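Local coordinates for mevalonate 3-kinase (Thermoplasma acidophilum, PDB 4RKS), which phosphorylates the 3-hydroxyl of (R)-mevalonate with ATP, a step of the alternative mevalonate route to isoprenoids in extreme acidophiles, at residues K183-E188 with K239-K244. Sequence-based numbering, arbitrary orientation.
Sequences KILDPE and KTNDIK
L185, the last residue of strand 179-185, makes a small side-chain contact with N241 in the link between helices 220-238 and 243-262 and with I243 in the first turn of the second helix. No hydrogen bond crosses between 183-188 and 239-244, and the buried surface amounts to 115 Å². The CA-CB bond of L185 is directed toward 239-244, and its two methyls meet different partners. CD1 of L185 lies 3.7 Å from CD1 of I243, a purely apolar touch between branch ends; CD2 of L185 sits 3.5 Å from the amide oxygen OD1 of N241, a van der Waals approach of a methyl to a polar atom. The backbones stay well apart, with CA of L185 8.2 Å from CA of N241, and the side chains bridge the interval. In I243, CG1 is anti to the carbonyl carbon (chi1 -56°), and this branch carries CD1 across to the leucine. F190 touches both L185 and I243, while A238 of helix 220-238 packs on L185 and on its neighbour I184. I243 is buried, whereas N241 lies exposed at the margin of the contact. The strand end is shaped by a classic beta bulge, in which I184 and L185 both face L169 of the antiparallel strand 169-174. Across the contact, N241 takes a positive phi (52°) as the C' residue of the Schellman motif that closes helix 220-238. D242 follows as N-cap of helix 243-262, its OD1 accepting a hydrogen bond from the backbone N of G245. Away from the mevalonate and ATP sites, this is plain packing of a bulged strand end against the short link between two helices, with a Schellman C-cap leading straight into an aspartate N-cap.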
loop_
_atom_site.group_PDB
_atom_site.type_symbol
_atom_site.label_atom_id
_atom_site.label_comp_id
_atom_site.label_asym_id
_atom_site.label_seq_id
_atom_site.Cartn_x
_atom_site.Cartn_y
_atom_site.Cartn_z
ATOM N N LYS A 183 4.280 -11.591 -6.961
ATOM C CA LYS A 183 3.378 -12.181 -5.975
ATOM C C LYS A 183 4.068 -13.330 -5.265
ATOM O O LYS A 183 4.545 -14.256 -5.914
ATOM C CB LYS A 183 2.098 -12.682 -6.639
ATOM C CG LYS A 183 1.218 -11.575 -7.162
ATOM C CD LYS A 183 0.528 -11.977 -8.460
ATOM C CE LYS A 183 -0.534 -13.028 -8.214
ATOM N NZ LYS A 183 -1.356 -13.259 -9.433
ATOM N N ILE A 184 4.090 -13.281 -3.936
ATOM C CA ILE A 184 4.856 -14.239 -3.140
ATOM C C ILE A 184 3.962 -15.237 -2.407
ATOM O O ILE A 184 4.278 -16.426 -2.336
ATOM C CB ILE A 184 5.753 -13.489 -2.114
ATOM C CG1 ILE A 184 6.726 -12.555 -2.841
ATOM C CG2 ILE A 184 6.519 -14.447 -1.276
ATOM C CD1 ILE A 184 7.696 -13.274 -3.770
ATOM N N LEU A 185 2.842 -14.747 -1.869
ATOM C CA LEU A 185 1.819 -15.591 -1.252
ATOM C C LEU A 185 0.423 -15.021 -1.537
ATOM O O LEU A 185 0.236 -13.792 -1.595
ATOM C CB LEU A 185 2.026 -15.708 0.266
ATOM C CG LEU A 185 3.164 -16.558 0.848
ATOM C CD1 LEU A 185 3.221 -16.348 2.376
ATOM C CD2 LEU A 185 2.983 -18.045 0.503
ATOM N N ASP A 186 -0.539 -15.917 -1.724
ATOM C CA ASP A 186 -1.950 -15.556 -1.896
ATOM C C ASP A 186 -2.547 -15.090 -0.563
ATOM O O ASP A 186 -2.054 -15.462 0.501
ATOM C CB ASP A 186 -2.759 -16.758 -2.423
ATOM C CG ASP A 186 -2.305 -17.234 -3.803
ATOM O OD1 ASP A 186 -1.815 -16.406 -4.603
ATOM O OD2 ASP A 186 -2.470 -18.444 -4.096
ATOM N N PRO A 187 -3.628 -14.302 -0.615
ATOM C CA PRO A 187 -4.380 -13.957 0.602
ATOM C C PRO A 187 -4.809 -15.200 1.399
ATOM O O PRO A 187 -4.859 -15.143 2.624
ATOM C CB PRO A 187 -5.607 -13.187 0.068
ATOM C CG PRO A 187 -5.520 -13.227 -1.445
ATOM C CD PRO A 187 -4.129 -13.600 -1.814
ATOM N N GLU A 188 -5.072 -16.312 0.716
ATOM C CA GLU A 188 -5.452 -17.568 1.379
ATOM C C GLU A 188 -4.380 -18.107 2.336
ATOM O O GLU A 188 -4.703 -18.797 3.299
ATOM C CB GLU A 188 -5.780 -18.640 0.338
ATOM C CG GLU A 188 -7.095 -18.418 -0.407
ATOM C CD GLU A 188 -7.052 -17.252 -1.391
ATOM O OE1 GLU A 188 -5.948 -16.847 -1.820
ATOM O OE2 GLU A 188 -8.138 -16.740 -1.738
ATOM N N LYS A 239 8.265 -20.330 1.127
ATOM C CA LYS A 239 8.398 -21.734 0.719
ATOM C C LYS A 239 7.734 -22.721 1.673
ATOM O O LYS A 239 7.310 -23.794 1.261
ATOM C CB LYS A 239 9.871 -22.109 0.569
ATOM C CG LYS A 239 10.544 -21.491 -0.646
ATOM C CD LYS A 239 12.015 -21.870 -0.658
ATOM C CE LYS A 239 12.788 -21.202 -1.778
ATOM N NZ LYS A 239 14.218 -21.627 -1.730
ATOM N N THR A 240 7.650 -22.373 2.950
ATOM C CA THR A 240 6.995 -23.256 3.915
ATOM C C THR A 240 5.824 -22.583 4.633
ATOM O O THR A 240 5.419 -23.019 5.713
ATOM C CB THR A 240 7.990 -23.756 4.980
ATOM O OG1 THR A 240 8.462 -22.644 5.749
ATOM C CG2 THR A 240 9.182 -24.455 4.329
ATOM N N ASN A 241 5.295 -21.521 4.032
ATOM C CA ASN A 241 4.189 -20.760 4.607
ATOM C C ASN A 241 4.467 -20.331 6.041
ATOM O O ASN A 241 3.579 -20.397 6.891
ATOM C CB ASN A 241 2.889 -21.575 4.553
ATOM C CG ASN A 241 2.450 -21.882 3.135
ATOM O OD1 ASN A 241 2.367 -20.987 2.299
ATOM N ND2 ASN A 241 2.176 -23.156 2.853
ATOM N N ASP A 242 5.699 -19.898 6.311
ATOM C CA ASP A 242 6.070 -19.475 7.659
ATOM C C ASP A 242 5.581 -18.060 7.895
ATOM O O ASP A 242 6.368 -17.108 7.848
ATOM C CB ASP A 242 7.586 -19.556 7.878
ATOM C CG ASP A 242 7.977 -19.341 9.337
ATOM O OD1 ASP A 242 7.078 -19.047 10.164
ATOM O OD2 ASP A 242 9.179 -19.455 9.652
ATOM N N ILE A 243 4.284 -17.924 8.147
ATOM C CA ILE A 243 3.679 -16.607 8.274
ATOM C C ILE A 243 4.222 -15.866 9.500
ATOM O O ILE A 243 4.469 -14.668 9.433
ATOM C CB ILE A 243 2.150 -16.695 8.364
ATOM C CG1 ILE A 243 1.580 -17.456 7.159
ATOM C CG2 ILE A 243 1.560 -15.303 8.429
ATOM C CD1 ILE A 243 1.900 -16.815 5.822
ATOM N N LYS A 244 4.412 -16.577 10.615
ATOM C CA LYS A 244 4.986 -15.946 11.799
ATOM C C LYS A 244 6.381 -15.381 11.536
ATOM O O LYS A 244 6.712 -14.293 12.006
ATOM C CB LYS A 244 5.026 -16.927 12.971
ATOM C CG LYS A 244 3.664 -17.142 13.625
ATOM C CD LYS A 244 3.805 -17.968 14.906
ATOM C CE LYS A 244 2.480 -18.135 15.613
ATOM N NZ LYS A 244 1.546 -18.974 14.819
#